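Putative phosphosugar isomerase (Clostridium difficile, PDB 3G68) is a double-SIS-domain protein that probably binds phosphorylated sugars and may act as an isomerase related to the isomerase half of glucosamine-6-phosphate synthase. Local coordinates at residues K195-I198 with E199-K202; I318-I321 with C322-P326. All coordinates share one frame; numbering follows the deposited sequence.

Overall arrangement
Both contacts are local, each formed within the last turns of a helix: contact 1 at the end of helix 187-200, contact 2 at the end of helix 316-324. Their centres lie 11 Å apart and the two helices touch directly, I198 against L320 and E324, and W197 against I321, beside the second five-stranded parallel sheet of this double-SIS protein. Contact 1 is partly buried: W197, I198 and N201 are buried, whereas E199 and R200 are exposed, and amide, guanidinium and salt-bridge groups give it a largely polar character. Contact 2 is deeper in the chain and mostly aliphatic. In contact 1 N201 bonds back to W197 O, whereas contact 2 runs into P326, which has no backbone N-H.

Contact 1 (K195-I198 with E199-K202); sequences KQWI and ERNK
The W197 indole meets R200 at its edge: NH2 lies near the ring plane, 3.6 Å from CD1, with guanidinium and ring planes 61° apart. One face of that guanidinium lies over W197 CA, offset toward its rim. N201 approaches the indole obliquely, ND2 standing 3.3 Å from CD1. With CG anti to the carbonyl carbon (chi1 -69°), the N201 amide turns back toward the preceding turn, where ND2 donates to W197 O at 2.9 Å. The backbone N of N201 reaches the same W197 O at 3.0 Å from the opposite face of the carbonyl plane, so one residue grips this oxygen twice just where the chain leaves helical geometry. On another side, K202 NZ forms a salt bridge with E199 OE1 at 3.1 Å, spanning the break between helices 187-200 and 202-206.

Backbone carbonyls of 296-298 accept from several side-chain donors: K297 O from W197 NE1, D296 O from R200 NE and from N201 ND2, whose second acceptor it is, and N298 O weakly from R200 NH2. W197 also touches F286 and I288 of strand 284-289 and P317 and I321 of helix 316-324, while I198 rests on L320.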
ATOM      1  N   LYS B 195      -5.305 -19.471  38.378  1.00  9.07           N
ATOM      2  CA  LYS B 195      -5.338 -20.895  38.121  1.00  9.85           C
ATOM      3  C   LYS B 195      -3.935 -21.528  38.155  1.00  9.69           C
ATOM      4  O   LYS B 195      -3.766 -22.616  38.693  1.00 10.30           O
ATOM      5  CB  LYS B 195      -6.053 -21.148  36.782  1.00 11.44           C
ATOM      6  CG  LYS B 195      -6.313 -22.591  36.457  1.00 11.61           C
ATOM      7  CD  LYS B 195      -7.241 -22.700  35.242  1.00 19.62           C
ATOM      8  CE  LYS B 195      -7.550 -24.154  34.916  1.00 25.11           C
ATOM      9  NZ  LYS B 195      -8.236 -24.330  33.582  1.00 31.33           N
ATOM     10  N   GLN B 196      -2.932 -20.824  37.623  1.00  9.63           N
ATOM     11  CA  GLN B 196      -1.551 -21.287  37.623  1.00 11.81           C
ATOM     12  C   GLN B 196      -0.980 -21.292  39.054  1.00  8.42           C
ATOM     13  O   GLN B 196      -0.333 -22.241  39.473  1.00 10.21           O
ATOM     14  CB  GLN B 196      -0.693 -20.382  36.724  1.00 12.31           C
ATOM     15  CG  GLN B 196      -1.041 -20.433  35.242  1.00 15.83           C
ATOM     16  CD  GLN B 196      -0.324 -19.344  34.425  1.00 18.48           C
ATOM     17  OE1 GLN B 196       0.800 -18.922  34.756  1.00 31.34           O
ATOM     18  NE2 GLN B 196      -0.975 -18.886  33.355  1.00 31.11           N
ATOM     19  N   TRP B 197      -1.242 -20.232  39.792  1.00  8.22           N
ATOM     20  CA  TRP B 197      -0.815 -20.127  41.204  1.00  7.24           C
ATOM     21  C   TRP B 197      -1.416 -21.239  42.099  1.00  6.47           C
ATOM     22  O   TRP B 197      -0.695 -21.810  42.934  1.00  8.83           O
ATOM     23  CB  TRP B 197      -1.110 -18.714  41.710  1.00  7.86           C
ATOM     24  CG  TRP B 197      -1.105 -18.455  43.191  1.00  6.70           C
ATOM     25  CD1 TRP B 197      -0.014 -18.211  44.006  1.00  8.74           C
ATOM     26  CD2 TRP B 197      -2.255 -18.284  44.001  1.00  7.96           C
ATOM     27  NE1 TRP B 197      -0.436 -17.948  45.290  1.00  5.85           N
ATOM     28  CE2 TRP B 197      -1.806 -17.978  45.314  1.00  6.37           C
ATOM     29  CE3 TRP B 197      -3.636 -18.413  43.768  1.00  8.73           C
ATOM     30  CZ2 TRP B 197      -2.690 -17.764  46.368  1.00  7.13           C
ATOM     31  CZ3 TRP B 197      -4.509 -18.209  44.816  1.00  8.21           C
ATOM     32  CH2 TRP B 197      -4.029 -17.899  46.109  1.00  9.99           C
ATOM     33  N   ILE B 198      -2.704 -21.538  41.919  1.00  6.88           N
ATOM     34  CA  ILE B 198      -3.360 -22.615  42.652  1.00  7.11           C
ATOM     35  C   ILE B 198      -2.690 -23.969  42.376  1.00  9.77           C
ATOM     36  O   ILE B 198      -2.404 -24.715  43.309  1.00  9.27           O
ATOM     37  CB  ILE B 198      -4.854 -22.688  42.323  1.00  6.47           C
ATOM     38  CG1 ILE B 198      -5.586 -21.480  42.891  1.00  9.35           C
ATOM     39  CG2 ILE B 198      -5.472 -23.952  42.917  1.00  7.27           C
ATOM     40  CD1 ILE B 198      -7.035 -21.255  42.360  1.00  7.05           C
ATOM     41  N   GLU B 199      -2.426 -24.241  41.092  1.00  8.98           N
ATOM     42  CA  GLU B 199      -1.801 -25.472  40.653  1.00  9.95           C
ATOM     43  C   GLU B 199      -0.407 -25.599  41.254  1.00  7.91           C
ATOM     44  O   GLU B 199      -0.030 -26.662  41.741  1.00  6.67           O
ATOM     45  CB  GLU B 199      -1.768 -25.490  39.114  1.00 11.71           C
ATOM     46  CG  GLU B 199      -1.194 -26.737  38.491  1.00 18.70           C
ATOM     47  CD  GLU B 199      -1.950 -28.000  38.807  1.00 21.91           C
ATOM     48  OE1 GLU B 199      -3.194 -27.989  38.934  1.00 20.95           O
ATOM     49  OE2 GLU B 199      -1.271 -29.044  38.880  1.00 34.69           O
ATOM     50  N   ARG B 200       0.333 -24.496  41.269  1.00  6.75           N
ATOM     51  CA  ARG B 200       1.670 -24.471  41.843  1.00  8.42           C
ATOM     52  C   ARG B 200       1.673 -24.726  43.382  1.00  9.08           C
ATOM     53  O   ARG B 200       2.627 -25.277  43.946  1.00 10.11           O
ATOM     54  CB  ARG B 200       2.248 -23.079  41.550  1.00 10.90           C
ATOM     55  CG  ARG B 200       3.678 -22.896  41.851  1.00 14.33           C
ATOM     56  CD  ARG B 200       4.235 -21.628  41.188  1.00 21.50           C
ATOM     57  NE  ARG B 200       3.667 -20.349  41.637  1.00 20.79           N
ATOM     58  CZ  ARG B 200       2.946 -19.481  40.914  1.00 24.35           C
ATOM     59  NH1 ARG B 200       2.660 -19.672  39.635  1.00 26.55           N
ATOM     60  NH2 ARG B 200       2.524 -18.362  41.490  1.00 26.17           N
ATOM     61  N   ASN B 201       0.633 -24.256  44.059  1.00  8.54           N
ATOM     62  CA  ASN B 201       0.486 -24.383  45.526  1.00  9.12           C
ATOM     63  C   ASN B 201      -0.553 -25.395  45.957  1.00  9.87           C
ATOM     64  O   ASN B 201      -1.016 -25.360  47.109  1.00 10.39           O
ATOM     65  CB  ASN B 201       0.114 -22.992  46.067  1.00  8.57           C
ATOM     66  CG  ASN B 201       1.262 -22.030  45.945  1.00 10.39           C
ATOM     67  OD1 ASN B 201       2.268 -22.188  46.626  1.00  9.16           O
ATOM     68  ND2 ASN B 201       1.150 -21.066  45.040  1.00  8.02           N
ATOM     69  N   LYS B 202      -0.852 -26.344  45.070  1.00  8.53           N
ATOM     70  CA  LYS B 202      -1.935 -27.314  45.254  1.00  8.12           C
ATOM     71  C   LYS B 202      -1.856 -28.098  46.568  1.00  7.09           C
ATOM     72  O   LYS B 202      -2.870 -28.231  47.268  1.00  7.37           O
ATOM     73  CB  LYS B 202      -1.964 -28.318  44.094  1.00  7.76           C
ATOM     74  CG  LYS B 202      -3.210 -29.209  44.118  1.00 10.95           C
ATOM     75  CD  LYS B 202      -3.273 -30.214  42.964  1.00 11.86           C
ATOM     76  CE  LYS B 202      -3.640 -29.571  41.654  1.00 20.14           C
ATOM     77  NZ  LYS B 202      -3.744 -30.600  40.556  1.00 20.63           N
TER

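Contact 2 (I318-I321 with C322-P326); sequences IQLI and CGEIP
L320 and E324, one helical turn apart, lean together through different first torsions. L320 carries CG anti to its backbone nitrogen (chi1 -172°), while E324 holds CG anti to the carbonyl carbon (chi1 -65°) and runs extended beyond it. The two chains meet obliquely: the CD1 branch of L320 lies 3.8 Å from E324 OE2 and also touches E324 CG, so the glutamate offers both its methylene and its carboxylate to the leucine.

I321 and I325 instead lie side by side and point the same way. The CG2 methyl of I321 is 3.9 Å from I325 CG1, an aliphatic contact one turn apart. C322 turns back along the helix, its SG 3.5 Å from I318 O and its CB against Q319 O.

Successive i to i+4 backbone bonds bind the turn, from C322 N to I318 O, G323 N to Q319 O, E324 N to L320 O and I325 N to I321 O. The last is 3.0 Å long and nearly straight at the hydrogen, 161°. P326 has no N-H with which to extend the series, and its CD instead comes within 3.1 Å of I321 O.

Helix 187-200 covers one part of this turn through Y191, W197 and I198; helix 220-234 meets I318, C322 and P326. Q319 OE1 accepts a hydrogen bond from Y148 OH.

The chemistry is therefore mainly that of a buried aliphatic helix end, in which the N-H groups of C322 to I325 are satisfied by backbone carbonyls one turn earlier. Packing of L320 and of I198 from helix 187-200 against the E324 side chain places apolar groups beside its carboxylate, which could raise its pKa; E324 is only partly buried, however, so any shift is probably small.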
ATOM      1  N   ILE B 318      -9.129 -16.141  45.305  1.00  7.48           N
ATOM      2  CA  ILE B 318      -9.675 -16.800  46.469  1.00  7.02           C
ATOM      3  C   ILE B 318     -10.967 -17.514  46.064  1.00  7.20           C
ATOM      4  O   ILE B 318     -11.168 -18.656  46.451  1.00  7.80           O
ATOM      5  CB  ILE B 318      -9.951 -15.827  47.662  1.00  7.64           C
ATOM      6  CG1 ILE B 318      -8.674 -15.097  48.079  1.00 10.92           C
ATOM      7  CG2 ILE B 318     -10.473 -16.628  48.845  1.00  8.65           C
ATOM      8  CD1 ILE B 318      -7.602 -16.017  48.510  1.00 11.61           C
ATOM      9  N   GLN B 319     -11.831 -16.857  45.294  1.00  8.04           N
ATOM     10  CA  GLN B 319     -13.025 -17.536  44.771  1.00  8.33           C
ATOM     11  C   GLN B 319     -12.664 -18.713  43.918  1.00  7.23           C
ATOM     12  O   GLN B 319     -13.381 -19.719  43.934  1.00  9.76           O
ATOM     13  CB  GLN B 319     -13.887 -16.569  43.961  1.00  9.66           C
ATOM     14  CG  GLN B 319     -14.535 -15.495  44.798  1.00  9.75           C
ATOM     15  CD  GLN B 319     -14.939 -14.310  43.973  1.00 13.19           C
ATOM     16  OE1 GLN B 319     -14.275 -13.970  42.977  1.00 12.38           O
ATOM     17  NE2 GLN B 319     -16.038 -13.658  44.367  1.00 10.03           N
ATOM     18  N   LEU B 320     -11.571 -18.636  43.151  1.00  7.80           N
ATOM     19  CA  LEU B 320     -11.163 -19.779  42.338  1.00  7.31           C
ATOM     20  C   LEU B 320     -10.727 -20.942  43.207  1.00  7.71           C
ATOM     21  O   LEU B 320     -10.982 -22.116  42.860  1.00  8.23           O
ATOM     22  CB  LEU B 320     -10.140 -19.431  41.248  1.00  5.95           C
ATOM     23  CG  LEU B 320      -9.827 -20.542  40.261  1.00  8.57           C
ATOM     24  CD1 LEU B 320     -11.113 -21.096  39.568  1.00  7.81           C
ATOM     25  CD2 LEU B 320      -8.864 -20.014  39.215  1.00  8.90           C
ATOM     26  N   ILE B 321     -10.070 -20.640  44.336  1.00  8.41           N
ATOM     27  CA  ILE B 321      -9.722 -21.664  45.311  1.00  7.18           C
ATOM     28  C   ILE B 321     -10.993 -22.362  45.777  1.00  8.70           C
ATOM     29  O   ILE B 321     -11.003 -23.578  45.865  1.00  8.52           O
ATOM     30  CB  ILE B 321      -8.950 -21.124  46.529  1.00  7.39           C
ATOM     31  CG1 ILE B 321      -7.509 -20.810  46.148  1.00  7.89           C
ATOM     32  CG2 ILE B 321      -8.939 -22.176  47.673  1.00  7.00           C
ATOM     33  CD1 ILE B 321      -6.703 -20.027  47.236  1.00  7.66           C
ATOM     34  N   CYS B 322     -12.058 -21.586  46.018  1.00  7.61           N
ATOM     35  CA  CYS B 322     -13.345 -22.150  46.450  1.00  8.68           C
ATOM     36  C   CYS B 322     -13.939 -23.114  45.436  1.00 10.98           C
ATOM     37  O   CYS B 322     -14.592 -24.086  45.811  1.00 14.66           O
ATOM     38  CB  CYS B 322     -14.356 -21.058  46.805  1.00  9.06           C
ATOM     39  SG  CYS B 322     -13.851 -19.980  48.177  1.00 10.31           S
ATOM     40  N   GLY B 323     -13.748 -22.835  44.149  1.00  9.43           N
ATOM     41  CA  GLY B 323     -14.249 -23.704  43.109  1.00 10.97           C
ATOM     42  C   GLY B 323     -13.400 -24.950  42.920  1.00 12.93           C
ATOM     43  O   GLY B 323     -13.951 -26.044  42.701  1.00 14.94           O
ATOM     44  N   GLU B 324     -12.079 -24.815  43.034  1.00  8.77           N
ATOM     45  CA  GLU B 324     -11.164 -25.920  42.700  1.00 12.13           C
ATOM     46  C   GLU B 324     -10.646 -26.864  43.796  1.00 12.60           C
ATOM     47  O   GLU B 324     -10.523 -28.080  43.592  1.00 12.78           O
ATOM     48  CB  GLU B 324      -9.927 -25.370  42.019  1.00  9.35           C
ATOM     49  CG  GLU B 324     -10.204 -24.722  40.675  1.00 10.80           C
ATOM     50  CD  GLU B 324      -8.894 -24.420  39.901  1.00 16.84           C
ATOM     51  OE1 GLU B 324      -7.811 -24.481  40.517  1.00 14.58           O
ATOM     52  OE2 GLU B 324      -8.947 -24.115  38.681  1.00 18.94           O
ATOM     53  N   ILE B 325     -10.280 -26.289  44.927  1.00 11.51           N
ATOM     54  CA  ILE B 325      -9.648 -27.074  46.003  1.00 10.22           C
ATOM     55  C   ILE B 325     -10.643 -27.962  46.750  1.00 10.29           C
ATOM     56  O   ILE B 325     -10.285 -29.088  47.067  1.00 10.59           O
ATOM     57  CB  ILE B 325      -8.768 -26.175  46.912  1.00  8.78           C
ATOM     58  CG1 ILE B 325      -7.679 -25.496  46.050  1.00  9.44           C
ATOM     59  CG2 ILE B 325      -8.147 -26.966  48.074  1.00  6.30           C
ATOM     60  CD1 ILE B 325      -6.575 -26.452  45.433  1.00  6.86           C
ATOM     61  N   PRO B 326     -11.865 -27.474  47.075  1.00 10.21           N
ATOM     62  CA  PRO B 326     -12.804 -28.372  47.734  1.00 11.17           C
ATOM     63  C   PRO B 326     -13.076 -29.681  46.979  1.00 14.96           C
ATOM     64  O   PRO B 326     -13.296 -30.699  47.629  1.00 15.72           O
ATOM     65  CB  PRO B 326     -14.085 -27.553  47.843  1.00 12.53           C
ATOM     66  CG  PRO B 326     -13.614 -26.186  47.974  1.00 12.64           C
ATOM     67  CD  PRO B 326     -12.408 -26.122  47.015  1.00 10.69           C
TER